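Side-chain contacts in CDP-4-keto-6-deoxy-D-glucose-3-dehydrase (Yersinia pseudotuberculosis, PDB 3BB8), which probably catalyses the pyridoxal-phosphate-dependent dehydration of CDP-4-keto-6-deoxy-D-glucose at C3, a step in making lipopolysaccharide sugars: residues 39-43 with 44-48; 360-363 with 364-368; 274-278 with 279-283. The protein carries 1 engineered substitution. All blocks are in the same frame, centred on the assembly; numbering follows the deposited sequence.

Interaction 1: residues 39-43 with 44-48; sequences KVIGT and KELQL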
# COMPACT_ATOMS: atom_id res chain seq x y z
N LYS A 39 12.37 5.69 15.92
CA LYS A 39 11.18 6.46 16.24
C LYS A 39 11.23 6.99 17.66
O LYS A 39 11.84 6.38 18.54
CB LYS A 39 9.92 5.61 16.06
CG LYS A 39 9.82 4.43 17.02
CD LYS A 39 8.76 3.45 16.54
CE LYS A 39 8.57 2.31 17.52
NZ LYS A 39 9.81 1.53 17.74
N VAL A 40 10.59 8.13 17.86
CA VAL A 40 10.50 8.75 19.18
C VAL A 40 9.01 9.01 19.43
O VAL A 40 8.47 10.05 19.04
CB VAL A 40 11.29 10.09 19.24
CG1 VAL A 40 11.09 10.76 20.59
CG2 VAL A 40 12.77 9.82 19.01
N ILE A 41 8.36 8.04 20.06
CA ILE A 41 6.94 8.13 20.37
C ILE A 41 6.71 8.11 21.87
O ILE A 41 7.56 7.66 22.64
CB ILE A 41 6.15 6.96 19.75
CG1 ILE A 41 6.58 5.64 20.41
CG2 ILE A 41 6.38 6.92 18.24
CD1 ILE A 41 5.72 4.45 20.05
N GLY A 42 5.55 8.59 22.28
CA GLY A 42 5.22 8.63 23.69
C GLY A 42 3.74 8.53 23.99
O GLY A 42 2.95 8.01 23.19
N THR A 43 3.36 9.05 25.16
CA THR A 43 1.99 9.04 25.64
C THR A 43 0.96 9.44 24.59
O THR A 43 0.01 8.70 24.34
CB THR A 43 1.85 9.97 26.85
OG1 THR A 43 2.77 9.56 27.87
CG2 THR A 43 0.43 9.92 27.40
N LYS A 44 1.15 10.60 23.98
CA LYS A 44 0.21 11.09 22.97
C LYS A 44 -0.02 10.08 21.84
O LYS A 44 -1.17 9.78 21.50
CB LYS A 44 0.71 12.41 22.40
CG LYS A 44 -0.35 13.19 21.65
CD LYS A 44 -1.44 13.69 22.59
CE LYS A 44 -2.41 14.62 21.88
NZ LYS A 44 -3.32 15.32 22.84
N GLU A 45 1.06 9.54 21.28
CA GLU A 45 0.93 8.58 20.19
C GLU A 45 0.10 7.38 20.60
O GLU A 45 -0.87 7.03 19.92
CB GLU A 45 2.30 8.08 19.71
CG GLU A 45 3.15 9.11 18.94
CD GLU A 45 3.72 10.18 19.85
OE1 GLU A 45 3.99 9.86 21.03
OE2 GLU A 45 3.92 11.32 19.39
N LEU A 46 0.45 6.75 21.72
CA LEU A 46 -0.29 5.58 22.16
C LEU A 46 -1.73 5.90 22.50
O LEU A 46 -2.63 5.09 22.28
CB LEU A 46 0.38 4.93 23.38
CG LEU A 46 1.63 4.09 23.10
CD1 LEU A 46 2.81 5.02 22.86
CD2 LEU A 46 1.91 3.16 24.27
N GLN A 47 -1.97 7.10 23.03
CA GLN A 47 -3.32 7.49 23.40
C GLN A 47 -4.22 7.58 22.17
O GLN A 47 -5.26 6.91 22.10
CB GLN A 47 -3.31 8.82 24.15
CG GLN A 47 -2.69 8.71 25.54
CD GLN A 47 -2.86 9.98 26.36
OE1 GLN A 47 -2.49 11.07 25.92
NE2 GLN A 47 -3.41 9.84 27.56
N LEU A 48 -3.81 8.38 21.19
CA LEU A 48 -4.59 8.53 19.97
C LEU A 48 -4.83 7.19 19.28
O LEU A 48 -5.95 6.90 18.87
CB LEU A 48 -3.92 9.51 19.01
CG LEU A 48 -3.73 10.93 19.54
CD1 LEU A 48 -3.54 11.90 18.38
CD2 LEU A 48 -4.95 11.35 20.36
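G42 and E45 meet at the start of helix 43-55, where G42 is the N-cap. The E45 carboxylate turns back so that OE1 faces the amide of G42, one half of a capping box. The modelled separation of E45 OE1 from G42 N, 2.4 Å, is implausibly short, so its exact length is doubtful. The backbone seals the same end: L46 N donates to G42 O in an almost straight bond (172°), and Q47 N donates to T43 O.

The buried part is closest where L46 CD1 meets G42 O (3.0 Å). I41 and L46, flanking the cap, form a hydrophobic staple: the side chains cross at about a right angle, with I41 CD1 4.1 Å from L46 CD1. I41 CB also rests 3.8 Å from E45 CG. With T43 OG1 beside the backbone N (chi1 -57°), the methyl CG2 is left anti to that N and lies alongside the Q47 amide, 3.5 Å from Q47 CD, while Q47 NE2 bonds to A11 O of helix 6-15.

K44 is the loose side. It is exposed, and little more than its CB touches, against the T43 carbonyl carbon; its chain leans on A301 and E304 of helix 293-323.

E45 OE1 also forms a salt bridge with R305. The carboxylate therefore faces an arginine as well as the helix N terminus, two positive influences likely to keep it ionised.

Interaction 2: residues 360-363 with 364-368; sequences IDLV and KFLDE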
# COMPACT_ATOMS: atom_id res chain seq x y z
N ILE A 360 34.63 -1.12 5.19
CA ILE A 360 34.33 -2.39 5.85
C ILE A 360 34.96 -2.41 7.25
O ILE A 360 34.32 -2.84 8.22
CB ILE A 360 34.89 -3.61 5.07
CG1 ILE A 360 34.21 -3.75 3.71
CG2 ILE A 360 34.68 -4.89 5.87
CD1 ILE A 360 32.73 -4.10 3.79
N ASP A 361 36.21 -1.97 7.34
CA ASP A 361 36.92 -1.95 8.62
C ASP A 361 36.23 -1.00 9.58
O ASP A 361 35.92 -1.36 10.72
CB ASP A 361 38.38 -1.51 8.45
CG ASP A 361 39.16 -2.41 7.51
OD1 ASP A 361 39.00 -3.65 7.59
OD2 ASP A 361 39.95 -1.88 6.69
N LEU A 362 36.00 0.22 9.12
CA LEU A 362 35.35 1.24 9.92
C LEU A 362 33.97 0.78 10.40
O LEU A 362 33.68 0.81 11.60
CB LEU A 362 35.25 2.55 9.13
CG LEU A 362 34.81 3.82 9.87
CD1 LEU A 362 35.62 4.00 11.13
CD2 LEU A 362 34.98 5.04 8.96
N VAL A 363 33.12 0.34 9.47
CA VAL A 363 31.78 -0.12 9.85
C VAL A 363 31.89 -1.25 10.89
O VAL A 363 31.26 -1.22 11.94
CB VAL A 363 30.99 -0.64 8.63
CG1 VAL A 363 29.72 -1.33 9.09
CG2 VAL A 363 30.65 0.51 7.70
N LYS A 364 32.71 -2.24 10.58
CA LYS A 364 32.90 -3.37 11.47
C LYS A 364 33.37 -2.90 12.84
O LYS A 364 32.95 -3.44 13.87
CB LYS A 364 33.91 -4.35 10.88
CG LYS A 364 34.07 -5.63 11.68
CD LYS A 364 35.03 -6.58 10.98
CE LYS A 364 34.51 -6.98 9.60
NZ LYS A 364 33.23 -7.75 9.68
N PHE A 365 34.23 -1.89 12.86
CA PHE A 365 34.75 -1.35 14.12
C PHE A 365 33.64 -0.66 14.90
O PHE A 365 33.43 -0.93 16.09
CB PHE A 365 35.89 -0.35 13.84
CG PHE A 365 36.44 0.30 15.08
CD1 PHE A 365 37.31 -0.39 15.92
CD2 PHE A 365 36.07 1.60 15.42
CE1 PHE A 365 37.82 0.21 17.07
CE2 PHE A 365 36.57 2.21 16.57
CZ PHE A 365 37.44 1.51 17.40
N LEU A 366 32.93 0.24 14.23
CA LEU A 366 31.83 0.98 14.85
C LEU A 366 30.74 0.02 15.31
O LEU A 366 30.13 0.20 16.37
CB LEU A 366 31.27 2.00 13.87
CG LEU A 366 32.26 3.10 13.52
CD1 LEU A 366 31.71 3.99 12.42
CD2 LEU A 366 32.55 3.90 14.76
N ASP A 367 30.49 -1.01 14.50
CA ASP A 367 29.48 -2.00 14.81
C ASP A 367 29.77 -2.62 16.18
O ASP A 367 28.88 -2.78 17.01
CB ASP A 367 29.48 -3.09 13.75
CG ASP A 367 28.37 -4.11 13.95
OD1 ASP A 367 28.56 -5.28 13.56
OD2 ASP A 367 27.31 -3.74 14.50
N GLU A 368 31.03 -2.98 16.40
CA GLU A 368 31.44 -3.58 17.66
C GLU A 368 31.27 -2.58 18.80
O GLU A 368 30.88 -2.95 19.91
CB GLU A 368 32.89 -4.05 17.57
CG GLU A 368 33.16 -4.93 16.36
CD GLU A 368 34.60 -5.43 16.28
OE1 GLU A 368 35.54 -4.61 16.40
OE2 GLU A 368 34.79 -6.66 16.09
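L362 and L366 run side by side on one face of the amphipathic helix 359-368, pointing the same way, one turn apart in the usual i to i+4 relation. The touching atoms are L362 CG and L366 CD1, 4.0 Å apart. The two leucines reach this parallel arrangement by different torsions: L362 has CG anti to the backbone N (chi1 -170°), whereas L366 has it beside the N (chi1 -66°), and the branches converge. Their shared face packs on helix 419-432, L362 against F432 and L366 against F429, while L366 also joins V363 on T373.

F365 is turned differently. Its CB sits over the preceding turn, 3.3 Å from D361 O, but the ring leads away from I360-V363 toward the same neighbouring helix, where its plane meets the ring of F432 at about 50°.

On the other flank K364 is exposed. The bend at chi3 brings K364 CE 4.3 Å from I360 CG2, a loose apolar approach; I360 in turn packs on G275 of the second subunit. D361 OD2 accepts from S358 N, just before the helix, turning its carboxylate back to the helix N terminus.

Four successive i to i+4 main-chain bonds fix the turn that carries these side chains. The third is nearly straight, L366 N to L362 O at 2.8 Å, and the last is the shortest: D367 N donates to V363 O at 2.7 Å.

Interaction 3: residues 274-278 with 279-283; sequences FGYDH and KYTYS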
# COMPACT_ATOMS: atom_id res chain seq x y z
N PHE A 274 -26.75 4.30 -18.56
CA PHE A 274 -27.15 5.47 -17.81
C PHE A 274 -27.48 5.08 -16.37
O PHE A 274 -28.08 4.03 -16.13
CB PHE A 274 -28.36 6.13 -18.48
CG PHE A 274 -29.04 7.17 -17.63
CD1 PHE A 274 -30.03 6.79 -16.72
CD2 PHE A 274 -28.68 8.50 -17.71
CE1 PHE A 274 -30.64 7.74 -15.91
CE2 PHE A 274 -29.28 9.46 -16.90
CZ PHE A 274 -30.27 9.08 -16.00
N GLY A 275 -27.09 5.92 -15.42
CA GLY A 275 -27.37 5.64 -14.02
C GLY A 275 -26.44 4.66 -13.33
O GLY A 275 -26.69 4.28 -12.18
N TYR A 276 -25.38 4.23 -14.01
CA TYR A 276 -24.44 3.30 -13.40
C TYR A 276 -23.78 4.00 -12.21
O TYR A 276 -23.37 5.15 -12.32
CB TYR A 276 -23.35 2.88 -14.40
CG TYR A 276 -22.73 1.54 -14.08
CD1 TYR A 276 -23.34 0.35 -14.46
CD2 TYR A 276 -21.54 1.47 -13.33
CE1 TYR A 276 -22.80 -0.88 -14.12
CE2 TYR A 276 -20.99 0.23 -12.98
CZ TYR A 276 -21.63 -0.94 -13.38
OH TYR A 276 -21.11 -2.17 -13.04
N ASP A 277 -23.71 3.30 -11.09
CA ASP A 277 -23.13 3.84 -9.86
C ASP A 277 -21.80 4.56 -10.09
O ASP A 277 -20.87 3.99 -10.66
CB ASP A 277 -22.93 2.69 -8.86
CG ASP A 277 -23.22 3.11 -7.43
OD1 ASP A 277 -22.47 3.94 -6.88
OD2 ASP A 277 -24.21 2.59 -6.86
N HIS A 278 -21.71 5.81 -9.64
CA HIS A 278 -20.47 6.58 -9.80
C HIS A 278 -19.38 5.87 -9.01
O HIS A 278 -18.23 5.80 -9.45
CB HIS A 278 -20.64 8.01 -9.26
CG HIS A 278 -19.60 8.97 -9.76
ND1 HIS A 278 -19.17 10.06 -9.03
CD2 HIS A 278 -18.94 9.03 -10.94
CE1 HIS A 278 -18.29 10.75 -9.73
NE2 HIS A 278 -18.13 10.14 -10.90
N LYS A 279 -19.75 5.33 -7.85
CA LYS A 279 -18.82 4.60 -6.99
C LYS A 279 -18.10 3.49 -7.76
O LYS A 279 -17.00 3.09 -7.39
CB LYS A 279 -19.58 3.98 -5.82
CG LYS A 279 -19.84 4.92 -4.65
CD LYS A 279 -18.67 4.93 -3.67
CE LYS A 279 -19.08 5.48 -2.31
NZ LYS A 279 -18.12 5.10 -1.22
N TYR A 280 -18.74 3.00 -8.81
CA TYR A 280 -18.15 1.94 -9.62
C TYR A 280 -17.85 2.36 -11.06
O TYR A 280 -17.94 1.56 -11.99
CB TYR A 280 -19.07 0.71 -9.64
CG TYR A 280 -19.15 -0.07 -8.33
CD1 TYR A 280 -20.03 -1.14 -8.19
CD2 TYR A 280 -18.33 0.25 -7.24
CE1 TYR A 280 -20.10 -1.88 -7.01
CE2 TYR A 280 -18.40 -0.48 -6.05
CZ TYR A 280 -19.29 -1.55 -5.94
OH TYR A 280 -19.35 -2.30 -4.79
N THR A 281 -17.51 3.64 -11.23
CA THR A 281 -17.14 4.19 -12.53
C THR A 281 -15.64 4.50 -12.39
O THR A 281 -15.23 5.28 -11.53
CB THR A 281 -17.92 5.47 -12.85
OG1 THR A 281 -19.32 5.16 -12.84
CG2 THR A 281 -17.53 6.02 -14.22
N TYR A 282 -14.83 3.88 -13.24
CA TYR A 282 -13.38 4.04 -13.14
C TYR A 282 -12.71 4.84 -14.26
O TYR A 282 -12.69 4.44 -15.42
CB TYR A 282 -12.79 2.64 -13.03
CG TYR A 282 -13.40 1.88 -11.87
CD1 TYR A 282 -12.95 2.09 -10.57
CD2 TYR A 282 -14.46 0.99 -12.07
CE1 TYR A 282 -13.54 1.44 -9.48
CE2 TYR A 282 -15.06 0.33 -11.00
CZ TYR A 282 -14.59 0.56 -9.70
OH TYR A 282 -15.17 -0.10 -8.64
N SER A 283 -12.12 5.96 -13.87
CA SER A 283 -11.44 6.87 -14.79
C SER A 283 -9.93 6.67 -14.90
O SER A 283 -9.30 7.29 -15.75
CB SER A 283 -11.69 8.30 -14.35
OG SER A 283 -11.23 8.49 -13.02
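D277 and K279 lie at the start of a short 3-10 turn that interrupts the loop between helices 235-245 and 293-323. D277 opens it with an Asx turn: D277 OD1 accepts from K279 N at 3.2 Å, through the anti lone pair. The bond is bent (136°), with K279 CB only 3.1 Å from the same oxygen.

The carbonyl of D277 is doubly satisfied. Y280 N donates to D277 O at 3.0 Å, closing the first i to i+3 turn, and the hydroxyl of T281 donates to it too, OG1 lying 2.9 Å from D277 O. Both donors lie out of the carbonyl plane, Y280 N by 63° on one face and T281 OG1 less far on the other. Chi1 of -59° sets T281 OG1 beside its own backbone N, from where it reaches D277 O. One step on, T281 N donates to H278 O, the second overlapping turn, and the backbone of T281 also bonds to D250.

The ring of Y276 turns an edge to the exit of the turn. Its side chain crosses that of Y280 at a slant, Y276 CE2 being 3.9 Å from Y280 CB. The Y276 hydroxyl finds its acceptor across the dimer interface, in F377 O of the second subunit, a residue lining the pyridoxal-phosphate pocket, while Y280 packs on R374 of that subunit. The Y280 side chain is about 8 Å from a bound pyridoxal-5'-phosphate. Against the edge of the Y276 ring, near its plane, lies Y280 O, 3.5 Å from Y276 CE2.

From the N terminus of this DegT/DnrJ/EryC1-family aspartate aminotransferase fold the contacts come in the order 39-48, 274-283, 360-368. Each joins consecutive residues, so none closes a long loop, and none nests in or crosses another. Interaction 1 starts helix 43-55 and ties it to helices 6-15 and 293-323; interaction 3 shapes the loop leading into helix 293-323; interaction 2 lays helix 359-368 on helix 419-432. Within the chain they stand apart, interactions 2 and 3 having centres about 59 Å apart on opposite sides of the chain's centre. Dimerisation brings these two together: I360 of interaction 2 packs against G275 of the second subunit. Interaction 1 also reaches that subunit, at G56 and S53.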